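Local atomic coordinates of aldose 1-epimerase (Escherichia coli, PDB entry 3NRE), a protein that probably interconverts the alpha and beta anomers of aldose sugars, the mutarotase reaction. Residues Phe54-Val64 / Met256-His264; Met2-Lys13 / Ser17-Arg28. All coordinates share one frame; numbering follows the deposited sequence. Where two conformers were deposited one is given.

Contact 1: Phe54-Val64 / Met256-His264; sequences FANRVSGNRFV and MSHAPDDHH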
loop_
_atom_site.group_PDB
_atom_site.type_symbol
_atom_site.label_atom_id
_atom_site.label_comp_id
_atom_site.label_asym_id
_atom_site.label_seq_id
_atom_site.Cartn_x
_atom_site.Cartn_y
_atom_site.Cartn_z
ATOM N N PHE A 54 -4.276 9.491 1.205
ATOM C CA PHE A 54 -5.276 8.412 1.119
ATOM C C PHE A 54 -4.845 7.453 0.058
ATOM O O PHE A 54 -3.850 7.694 -0.646
ATOM C CB PHE A 54 -6.696 8.935 0.848
ATOM C CG PHE A 54 -6.820 9.748 -0.389
ATOM C CD1 PHE A 54 -7.114 9.161 -1.587
ATOM C CD2 PHE A 54 -6.749 11.123 -0.336
ATOM C CE1 PHE A 54 -7.271 9.930 -2.728
ATOM C CE2 PHE A 54 -6.902 11.901 -1.473
ATOM C CZ PHE A 54 -7.158 11.300 -2.678
ATOM N N ALA A 55 -5.518 6.320 -0.025
ATOM C CA ALA A 55 -5.145 5.294 -0.984
ATOM C C ALA A 55 -6.117 5.275 -2.158
ATOM O O ALA A 55 -7.312 5.623 -2.016
ATOM C CB ALA A 55 -5.165 3.932 -0.326
ATOM N N ASN A 56 -5.621 4.835 -3.310
ATOM C CA ASN A 56 -6.413 4.532 -4.491
ATOM C C ASN A 56 -6.955 5.845 -5.105
ATOM O O ASN A 56 -6.268 6.865 -5.084
ATOM C CB ASN A 56 -7.486 3.410 -4.219
ATOM C CG ASN A 56 -7.763 2.557 -5.433
ATOM O OD1 ASN A 56 -8.456 3.004 -6.344
ATOM N ND2 ASN A 56 -7.175 1.374 -5.500
ATOM N N ARG A 57 -8.137 5.794 -5.703
ATOM C CA ARG A 57 -8.681 6.880 -6.501
ATOM C C ARG A 57 -9.992 7.377 -5.896
ATOM O O ARG A 57 -10.675 6.597 -5.224
ATOM C CB ARG A 57 -9.040 6.311 -7.873
ATOM C CG ARG A 57 -7.856 5.680 -8.639
ATOM C CD ARG A 57 -8.256 4.953 -9.869
ATOM N NE ARG A 57 -7.059 4.402 -10.557
ATOM C CZ ARG A 57 -6.430 3.278 -10.234
ATOM N NH1 ARG A 57 -6.882 2.509 -9.249
ATOM N NH2 ARG A 57 -5.333 2.938 -10.926
ATOM N N VAL A 58 -10.344 8.639 -6.171
ATOM C CA VAL A 58 -11.652 9.201 -5.802
ATOM C C VAL A 58 -12.400 9.416 -7.128
ATOM O O VAL A 58 -11.986 10.251 -7.937
ATOM C CB VAL A 58 -11.532 10.501 -5.084
ATOM C CG1 VAL A 58 -12.959 11.027 -4.708
ATOM C CG2 VAL A 58 -10.601 10.394 -3.822
ATOM N N SER A 59 -13.434 8.602 -7.373
ATOM C CA SER A 59 -14.077 8.643 -8.701
ATOM C C SER A 59 -14.586 10.018 -9.015
ATOM O O SER A 59 -15.247 10.680 -8.181
ATOM C CB SER A 59 -15.107 7.540 -8.881
ATOM O OG SER A 59 -16.096 7.682 -7.920
ATOM N N GLY A 60 -14.239 10.476 -10.218
ATOM C CA GLY A 60 -14.585 11.814 -10.674
ATOM C C GLY A 60 -13.590 12.910 -10.311
ATOM O O GLY A 60 -13.747 14.044 -10.737
ATOM N N ASN A 61 -12.569 12.558 -9.540
ATOM C CA ASN A 61 -11.541 13.508 -9.066
ATOM C C ASN A 61 -12.189 14.683 -8.333
ATOM O O ASN A 61 -11.771 15.825 -8.463
ATOM C CB ASN A 61 -10.697 14.031 -10.226
ATOM C CG ASN A 61 -9.650 13.061 -10.695
ATOM O OD1 ASN A 61 -9.087 12.295 -9.900
ATOM N ND2 ASN A 61 -9.340 13.127 -11.996
ATOM N N ARG A 62 -13.226 14.377 -7.568
ATOM C CA ARG A 62 -13.889 15.377 -6.733
ATOM C C ARG A 62 -14.611 14.749 -5.560
ATOM O O ARG A 62 -14.905 13.537 -5.551
ATOM C CB ARG A 62 -14.817 16.279 -7.562
ATOM C CG ARG A 62 -15.750 15.595 -8.545
ATOM C CD ARG A 62 -16.848 14.830 -7.910
ATOM N NE ARG A 62 -17.612 15.607 -6.909
ATOM C CZ ARG A 62 -18.430 15.053 -6.021
ATOM N NH1 ARG A 62 -18.705 13.743 -6.067
ATOM N NH2 ARG A 62 -18.994 15.807 -5.097
ATOM N N PHE A 63 -14.902 15.568 -4.558
ATOM C CA PHE A 63 -15.626 15.124 -3.392
ATOM C C PHE A 63 -16.119 16.339 -2.616
ATOM O O PHE A 63 -15.625 17.426 -2.802
ATOM C CB PHE A 63 -14.760 14.170 -2.510
ATOM C CG PHE A 63 -13.575 14.817 -1.858
ATOM C CD1 PHE A 63 -12.350 14.884 -2.491
ATOM C CD2 PHE A 63 -13.687 15.344 -0.561
ATOM C CE1 PHE A 63 -11.264 15.473 -1.875
ATOM C CE2 PHE A 63 -12.589 15.938 0.052
ATOM C CZ PHE A 63 -11.387 16.011 -0.614
ATOM N N VAL A 64 -17.129 16.114 -1.803
ATOM C CA VAL A 64 -17.661 17.142 -0.912
ATOM C C VAL A 64 -17.241 16.773 0.496
ATOM O O VAL A 64 -17.386 15.629 0.914
ATOM C CB VAL A 64 -19.173 17.200 -0.934
ATOM C CG1 VAL A 64 -19.649 18.269 0.089
ATOM C CG2 VAL A 64 -19.698 17.559 -2.313
HETATM N N MSE A 256 -5.136 -1.040 3.313
HETATM C CA MSE A 256 -5.612 0.312 3.341
HETATM C C MSE A 256 -6.438 0.521 4.561
HETATM O O MSE A 256 -7.218 -0.364 4.948
HETATM C CB MSE A 256 -6.516 0.616 2.109
HETATM C CG MSE A 256 -5.827 0.475 0.788
HETATM SE SE MSE A 256 -7.260 0.381 -0.557
HETATM C CE MSE A 256 -8.273 1.867 -0.196
ATOM N N SER A 257 -6.317 1.718 5.127
ATOM C CA SER A 257 -7.062 2.065 6.329
ATOM C C SER A 257 -8.526 2.424 6.060
ATOM O O SER A 257 -9.287 2.685 7.014
ATOM C CB SER A 257 -6.381 3.253 7.019
ATOM O OG SER A 257 -6.586 4.451 6.306
ATOM N N HIS A 258 -8.910 2.404 4.783
ATOM C CA HIS A 258 -10.239 2.803 4.361
ATOM C C HIS A 258 -10.627 2.075 3.107
ATOM O O HIS A 258 -9.784 1.431 2.511
ATOM C CB HIS A 258 -10.302 4.315 4.158
ATOM C CG HIS A 258 -9.449 4.804 3.029
ATOM N ND1 HIS A 258 -9.940 5.005 1.759
ATOM C CD2 HIS A 258 -8.145 5.164 2.995
ATOM C CE1 HIS A 258 -8.957 5.427 0.979
ATOM N NE2 HIS A 258 -7.853 5.518 1.694
ATOM N N ALA A 259 -11.909 2.206 2.723
ATOM C CA ALA A 259 -12.446 1.588 1.509
ATOM C C ALA A 259 -12.240 2.523 0.322
ATOM O O ALA A 259 -12.267 3.739 0.507
ATOM C CB ALA A 259 -13.910 1.297 1.659
ATOM N N PRO A 260 -12.118 1.948 -0.890
ATOM C CA PRO A 260 -12.085 2.807 -2.060
ATOM C C PRO A 260 -13.355 3.661 -2.142
ATOM O O PRO A 260 -14.461 3.162 -1.858
ATOM C CB PRO A 260 -12.019 1.819 -3.205
ATOM C CG PRO A 260 -12.663 0.561 -2.662
ATOM C CD PRO A 260 -12.275 0.531 -1.239
ATOM N N ASP A 261 -13.189 4.942 -2.484
ATOM C CA ASP A 261 -14.309 5.867 -2.684
ATOM C C ASP A 261 -15.005 6.196 -1.366
ATOM O O ASP A 261 -16.140 6.623 -1.363
ATOM C CB ASP A 261 -15.333 5.352 -3.725
ATOM C CG ASP A 261 -15.177 6.000 -5.101
ATOM O OD1 ASP A 261 -14.195 6.732 -5.287
ATOM O OD2 ASP A 261 -16.092 5.790 -5.969
ATOM N N ASP A 262 -14.308 6.020 -0.226
ATOM C CA ASP A 262 -14.895 6.422 1.047
ATOM C C ASP A 262 -15.137 7.928 1.064
ATOM O O ASP A 262 -15.981 8.414 1.797
ATOM C CB ASP A 262 -14.016 6.025 2.229
ATOM C CG ASP A 262 -14.442 4.717 2.897
ATOM O OD1 ASP A 262 -15.530 4.166 2.621
ATOM O OD2 ASP A 262 -13.678 4.290 3.796
ATOM N N HIS A 263 -14.425 8.679 0.228
ATOM C CA HIS A 263 -14.677 10.125 0.153
ATOM C C HIS A 263 -16.152 10.449 -0.217
ATOM O O HIS A 263 -16.625 11.552 0.025
ATOM C CB HIS A 263 -13.784 10.789 -0.889
ATOM C CG HIS A 263 -12.397 11.052 -0.426
ATOM N ND1 HIS A 263 -11.426 10.081 -0.389
ATOM C CD2 HIS A 263 -11.797 12.201 -0.028
ATOM C CE1 HIS A 263 -10.291 10.612 0.012
ATOM N NE2 HIS A 263 -10.481 11.898 0.224
ATOM N N HIS A 264 -16.823 9.475 -0.834
ATOM C CA HIS A 264 -18.224 9.606 -1.252
ATOM C C HIS A 264 -19.256 9.042 -0.278
ATOM O O HIS A 264 -20.459 9.195 -0.494
ATOM C CB HIS A 264 -18.438 8.921 -2.600
ATOM C CG HIS A 264 -17.631 9.525 -3.704
ATOM N ND1 HIS A 264 -17.093 8.774 -4.728
ATOM C CD2 HIS A 264 -17.254 10.803 -3.928
ATOM C CE1 HIS A 264 -16.418 9.574 -5.539
ATOM N NE2 HIS A 264 -16.498 10.806 -5.073
HETATM O O HOH W 1 -10.120 5.805 -2.627
HETATM O O HOH W 2 -18.138 13.347 -2.003
#

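Contact 2: Met2-Lys13 / Ser17-Arg28; sequences MTIYTLSHGSLK and SDQGGVIEGFWR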
loop_
_atom_site.group_PDB
_atom_site.type_symbol
_atom_site.label_atom_id
_atom_site.label_comp_id
_atom_site.label_asym_id
_atom_site.label_seq_id
_atom_site.Cartn_x
_atom_site.Cartn_y
_atom_site.Cartn_z
HETATM N N MSE A 2 19.240 11.067 -5.389
HETATM C CA MSE A 2 18.674 9.792 -4.959
HETATM C C MSE A 2 19.576 9.236 -3.853
HETATM O O MSE A 2 20.819 9.330 -3.910
HETATM C CB MSE A 2 18.584 8.874 -6.139
HETATM C CG MSE A 2 18.332 7.499 -5.773
HETATM SE SE MSE A 2 17.598 6.717 -7.337
HETATM C CE MSE A 2 18.737 5.213 -7.307
ATOM N N THR A 3 18.951 8.738 -2.805
ATOM C CA THR A 3 19.687 8.068 -1.753
ATOM C C THR A 3 19.011 6.751 -1.433
ATOM O O THR A 3 17.775 6.711 -1.248
ATOM C CB THR A 3 19.709 8.903 -0.497
ATOM O OG1 THR A 3 19.974 10.292 -0.831
ATOM C CG2 THR A 3 20.749 8.346 0.493
ATOM N N ILE A 4 19.836 5.706 -1.261
ATOM C CA ILE A 4 19.350 4.420 -0.795
ATOM C C ILE A 4 19.986 4.092 0.581
ATOM O O ILE A 4 21.225 4.096 0.743
ATOM C CB ILE A 4 19.715 3.271 -1.737
ATOM C CG1 ILE A 4 19.285 3.516 -3.204
ATOM C CG2 ILE A 4 19.114 1.963 -1.216
ATOM C CD1 ILE A 4 17.929 3.642 -3.421
ATOM N N TYR A 5 19.115 3.782 1.521
ATOM C CA TYR A 5 19.478 3.503 2.918
ATOM C C TYR A 5 19.287 2.024 3.173
ATOM O O TYR A 5 18.241 1.480 2.848
ATOM C CB TYR A 5 18.535 4.279 3.884
ATOM C CG TYR A 5 18.536 5.773 3.636
ATOM C CD1 TYR A 5 19.502 6.558 4.211
ATOM C CD2 TYR A 5 17.602 6.378 2.807
ATOM C CE1 TYR A 5 19.554 7.925 3.961
ATOM C CE2 TYR A 5 17.628 7.775 2.590
ATOM C CZ TYR A 5 18.644 8.502 3.155
ATOM O OH TYR A 5 18.733 9.874 2.958
ATOM N N THR A 6 20.279 1.367 3.762
ATOM C CA THR A 6 20.205 -0.061 4.037
ATOM C C THR A 6 20.101 -0.277 5.549
ATOM O O THR A 6 20.832 0.361 6.297
ATOM C CB THR A 6 21.398 -0.770 3.511
ATOM O OG1 THR A 6 21.402 -0.597 2.091
ATOM C CG2 THR A 6 21.386 -2.290 3.883
ATOM N N LEU A 7 19.201 -1.174 5.932
ATOM C CA LEU A 7 19.091 -1.666 7.331
ATOM C C LEU A 7 19.324 -3.132 7.310
ATOM O O LEU A 7 18.978 -3.800 6.375
ATOM C CB LEU A 7 17.668 -1.486 7.857
ATOM C CG LEU A 7 17.054 -0.115 7.879
ATOM C CD1 LEU A 7 15.764 -0.200 8.682
ATOM C CD2 LEU A 7 18.066 0.828 8.503
ATOM N N SER A 8 19.824 -3.686 8.408
ATOM C CA SER A 8 19.920 -5.106 8.494
ATOM C C SER A 8 19.857 -5.581 9.944
ATOM O O SER A 8 20.181 -4.843 10.863
ATOM C CB SER A 8 21.194 -5.610 7.821
ATOM O OG SER A 8 22.373 -5.096 8.410
ATOM N N HIS A 9 19.384 -6.810 10.099
ATOM C CA HIS A 9 19.431 -7.499 11.384
ATOM C C HIS A 9 19.449 -8.974 11.088
ATOM O O HIS A 9 18.517 -9.494 10.466
ATOM C CB HIS A 9 18.200 -7.162 12.205
ATOM C CG HIS A 9 18.331 -7.426 13.672
ATOM N ND1 HIS A 9 18.280 -6.419 14.613
ATOM C CD2 HIS A 9 18.448 -8.585 14.366
ATOM C CE1 HIS A 9 18.411 -6.941 15.824
ATOM N NE2 HIS A 9 18.516 -8.253 15.702
ATOM N N GLY A 10 20.468 -9.666 11.592
ATOM C CA GLY A 10 20.583 -11.088 11.340
ATOM C C GLY A 10 20.719 -11.299 9.835
ATOM O O GLY A 10 21.546 -10.678 9.192
ATOM N N SER A 11 19.846 -12.126 9.271
ATOM C CA SER A 11 19.883 -12.465 7.849
ATOM C C SER A 11 18.943 -11.560 7.046
ATOM O O SER A 11 18.857 -11.681 5.818
ATOM C CB SER A 11 19.522 -13.951 7.640
ATOM O OG SER A 11 18.154 -14.231 7.943
ATOM N N LEU A 12 18.233 -10.676 7.740
ATOM C CA LEU A 12 17.266 -9.761 7.044
ATOM C C LEU A 12 17.919 -8.466 6.641
ATOM O O LEU A 12 18.668 -7.887 7.408
ATOM C CB LEU A 12 16.093 -9.368 7.926
ATOM C CG LEU A 12 15.057 -10.424 8.264
ATOM C CD1 LEU A 12 13.909 -9.722 9.038
ATOM C CD2 LEU A 12 14.543 -11.138 7.032
ATOM N N LYS A 13 17.595 -8.009 5.443
ATOM C CA LYS A 13 18.165 -6.774 4.899
ATOM C C LYS A 13 17.055 -6.027 4.194
ATOM O O LYS A 13 16.253 -6.630 3.485
ATOM C CB LYS A 13 19.259 -7.084 3.897
ATOM C CG LYS A 13 19.985 -5.782 3.427
ATOM C CD LYS A 13 21.246 -6.055 2.595
ATOM C CE LYS A 13 20.911 -6.449 1.181
ATOM N NZ LYS A 13 22.118 -6.316 0.199
ATOM N N SER A 17 14.495 3.931 -0.388
ATOM C CA SER A 17 14.886 5.105 -1.137
ATOM C C SER A 17 14.149 6.334 -0.670
ATOM O O SER A 17 12.955 6.244 -0.356
ATOM C CB SER A 17 14.554 4.893 -2.633
ATOM O OG SER A 17 14.749 6.067 -3.376
ATOM N N ASP A 18 14.832 7.475 -0.724
ATOM C CA ASP A 18 14.161 8.766 -0.476
ATOM C C ASP A 18 13.231 9.184 -1.619
ATOM O O ASP A 18 12.502 10.157 -1.476
ATOM C CB ASP A 18 15.126 9.901 -0.153
ATOM C CG ASP A 18 16.174 10.184 -1.264
ATOM O OD1 ASP A 18 16.173 9.545 -2.336
ATOM O OD2 ASP A 18 17.044 11.067 -0.989
ATOM N N GLN A 19 13.296 8.512 -2.770
ATOM C CA GLN A 19 12.412 8.810 -3.896
ATOM C C GLN A 19 11.103 8.076 -3.624
ATOM O O GLN A 19 11.001 6.842 -3.796
ATOM C CB GLN A 19 12.999 8.331 -5.222
ATOM C CG GLN A 19 14.338 8.908 -5.502
ATOM C CD GLN A 19 14.363 10.418 -5.590
ATOM O OE1 GLN A 19 13.791 10.992 -6.521
ATOM N NE2 GLN A 19 15.055 11.080 -4.649
ATOM N N GLY A 20 10.112 8.810 -3.137
ATOM C CA GLY A 20 8.824 8.209 -2.835
ATOM C C GLY A 20 8.700 7.516 -1.480
ATOM O O GLY A 20 7.693 6.925 -1.170
ATOM N N GLY A 21 9.774 7.464 -0.702
ATOM C CA GLY A 21 9.755 6.718 0.516
ATOM C C GLY A 21 9.526 5.230 0.311
ATOM O O GLY A 21 8.878 4.572 1.103
ATOM N N VAL A 22 10.069 4.731 -0.783
ATOM C CA VAL A 22 9.799 3.388 -1.227
ATOM C C VAL A 22 10.818 2.393 -0.693
ATOM O O VAL A 22 12.003 2.692 -0.534
ATOM C CB VAL A 22 9.726 3.290 -2.745
ATOM C CG1 VAL A 22 8.671 4.277 -3.304
ATOM C CG2 VAL A 22 11.134 3.511 -3.433
ATOM N N ILE A 23 10.338 1.198 -0.414
ATOM C CA ILE A 23 11.248 0.065 -0.189
ATOM C C ILE A 23 11.760 -0.376 -1.545
ATOM O O ILE A 23 10.966 -0.536 -2.479
ATOM C CB ILE A 23 10.535 -1.101 0.489
ATOM C CG1 ILE A 23 10.032 -0.631 1.852
ATOM C CG2 ILE A 23 11.481 -2.284 0.744
ATOM C CD1 ILE A 23 9.240 -1.668 2.649
ATOM N N GLU A 24 13.059 -0.573 -1.645
ATOM C CA GLU A 24 13.714 -1.073 -2.894
ATOM C C GLU A 24 14.197 -2.531 -2.798
ATOM O O GLU A 24 14.633 -3.103 -3.786
ATOM C CB GLU A 24 14.873 -0.139 -3.321
ATOM C CG GLU A 24 14.349 1.231 -3.759
ATOM C CD GLU A 24 13.755 1.275 -5.215
ATOM O OE1 GLU A 24 13.633 0.207 -5.863
ATOM O OE2 GLU A 24 13.492 2.411 -5.717
ATOM N N GLY A 25 14.115 -3.117 -1.614
ATOM C CA GLY A 25 14.375 -4.535 -1.429
ATOM C C GLY A 25 14.144 -4.948 0.008
ATOM O O GLY A 25 14.326 -4.165 0.916
ATOM N N PHE A 26 13.740 -6.204 0.174
ATOM C CA PHE A 26 13.601 -6.835 1.467
ATOM C C PHE A 26 13.943 -8.304 1.248
ATOM O O PHE A 26 13.290 -8.990 0.441
ATOM C CB PHE A 26 12.159 -6.659 1.971
ATOM C CG PHE A 26 11.915 -7.211 3.339
ATOM C CD1 PHE A 26 12.905 -7.201 4.302
ATOM C CD2 PHE A 26 10.656 -7.664 3.698
ATOM C CE1 PHE A 26 12.654 -7.722 5.594
ATOM C CE2 PHE A 26 10.408 -8.164 4.977
ATOM C CZ PHE A 26 11.378 -8.210 5.912
ATOM N N TRP A 27 15.014 -8.749 1.911
ATOM C CA TRP A 27 15.591 -10.060 1.676
ATOM C C TRP A 27 15.916 -10.791 2.985
ATOM O O TRP A 27 16.142 -10.171 4.011
ATOM C CB TRP A 27 16.908 -9.974 0.915
ATOM C CG TRP A 27 16.914 -9.306 -0.410
ATOM C CD1 TRP A 27 16.765 -9.911 -1.654
ATOM C CD2 TRP A 27 17.142 -7.912 -0.674
ATOM N NE1 TRP A 27 16.857 -8.964 -2.635
ATOM C CE2 TRP A 27 17.074 -7.737 -2.065
ATOM C CE3 TRP A 27 17.432 -6.816 0.130
ATOM C CZ2 TRP A 27 17.344 -6.502 -2.680
ATOM C CZ3 TRP A 27 17.631 -5.564 -0.473
ATOM C CH2 TRP A 27 17.620 -5.436 -1.865
ATOM N N ARG A 28 15.852 -12.117 2.910
ATOM C CA ARG A 28 16.391 -12.978 3.954
ATOM C C ARG A 28 17.508 -13.715 3.264
ATOM O O ARG A 28 17.257 -14.459 2.321
ATOM C CB ARG A 28 15.329 -13.932 4.478
ATOM C CG ARG A 28 15.775 -14.660 5.741
ATOM C CD ARG A 28 15.141 -16.018 5.807
ATOM N NE ARG A 28 15.420 -16.794 4.594
ATOM C CZ ARG A 28 14.488 -17.390 3.866
ATOM N NH1 ARG A 28 13.216 -17.318 4.238
ATOM N NH2 ARG A 28 14.835 -18.072 2.782
HETATM O O HOH W 3 17.039 11.656 1.997
#

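Contact 1: Phe54-Val64 / Met256-His264
His263 wedges its imidazole between two phenylalanine rings, forming an aromatic cluster where the loop running into strand 62-65 packs against the loop after strand 250-256. Its CE1 corner points at the face of Phe54, coming within 3.6 Å of Phe54 CD2, with the planes turned 67° apart. Its CD2 corner sits over the centre of the Phe63 ring, 3.7 Å from Phe63 CG. Both pairs are T-shaped. Val58 CG2 covers one face of the imidazole in a CH-pi contact, and His263 NE2 is hydrogen-bonded to the hydroxyl of Tyr113. Beside this cluster, Asp261 turns its carboxylate to Ser59. Asp261 OD1 takes the Ser59 N-H on its syn lone pair at 2.9 Å. Asp261 OD2 takes the Ser59 hydroxyl, OG to OD2 2.7 Å. Chi1 of 60° puts that hydroxyl between the Ser59 backbone N and carbonyl carbon, where it meets OD2. With an alanine here both carboxylate oxygens would go, and the Ser59 hydroxyl would probably be set free to turn and its N-H left without its mate. At the other end, Ala55 N donates almost straight to His258 NE2 at 3.0 Å. His258 ND1 donates to Ala259 O. Both ring nitrogens are thus engaged, which fixes the ring's rotation.

Contact 2: Met2-Lys13 / Ser17-Arg28
Asp18 meets Thr3 through both its carboxylate and its backbone N. Thr3 N donates to Asp18 OD1 at 2.9 Å, and Asp18 N returns a bond to Thr3 O at 3.1 Å. Thr3 OG1 lies 3.0 Å from Asp18 OD2. With chi1 at 59°, the Asp18 carboxylate stands between its own backbone N and carbonyl carbon, beside Thr3. Gln19 NE2 meets Asp18 OD1 from the face opposite to Thr3 N, so two donors grip this oxygen. A water joins Asp18 OD2 to Tyr5 OH. Next to this site Ile4 CD1 packs 3.7 Å from Ser17 CB. Ser17 OG in turn accepts from Gln19 N, forming an ST turn. At the far end Lys13 and Trp27 exchange two backbone bonds, with Lys13 O 2.9 Å from Trp27 N. The Lys13 chain bends at chi3 (77°), bringing CE to 3.7 Å from Trp27 CE3. Its NZ makes an off-centre cation-pi contact with the six-membered ring. Leu12 and Phe26 touch beside Leu123 of strand 114-123. Further out, Glu24 and Gly25 form a classic bulge opposite Asp15. The whole is an antiparallel beta meander of strands 4-9, 12-17 and 22-28.

How the contacts relate
Contact 2 comes first along the chain and closes before contact 1 opens. Their centres lie 30 Å apart, on opposite sides of the centre of the chain, and their nearest atoms are about 12 Å apart. They share no sheet. Contact 2 is local: it links neighbouring strands of the N-terminal four-stranded antiparallel sheet, whose side chains also touch strand 114-123 of the nine-stranded sheet. Contact 1 is long-range. It brings the loop leading into strand 62-65, and the start of that strand, against the loop that follows strand 250-256. Contact 2 thus joins elements close in sequence, while contact 1 joins parts of the chain 191 residues apart within one mutarotase-type fold.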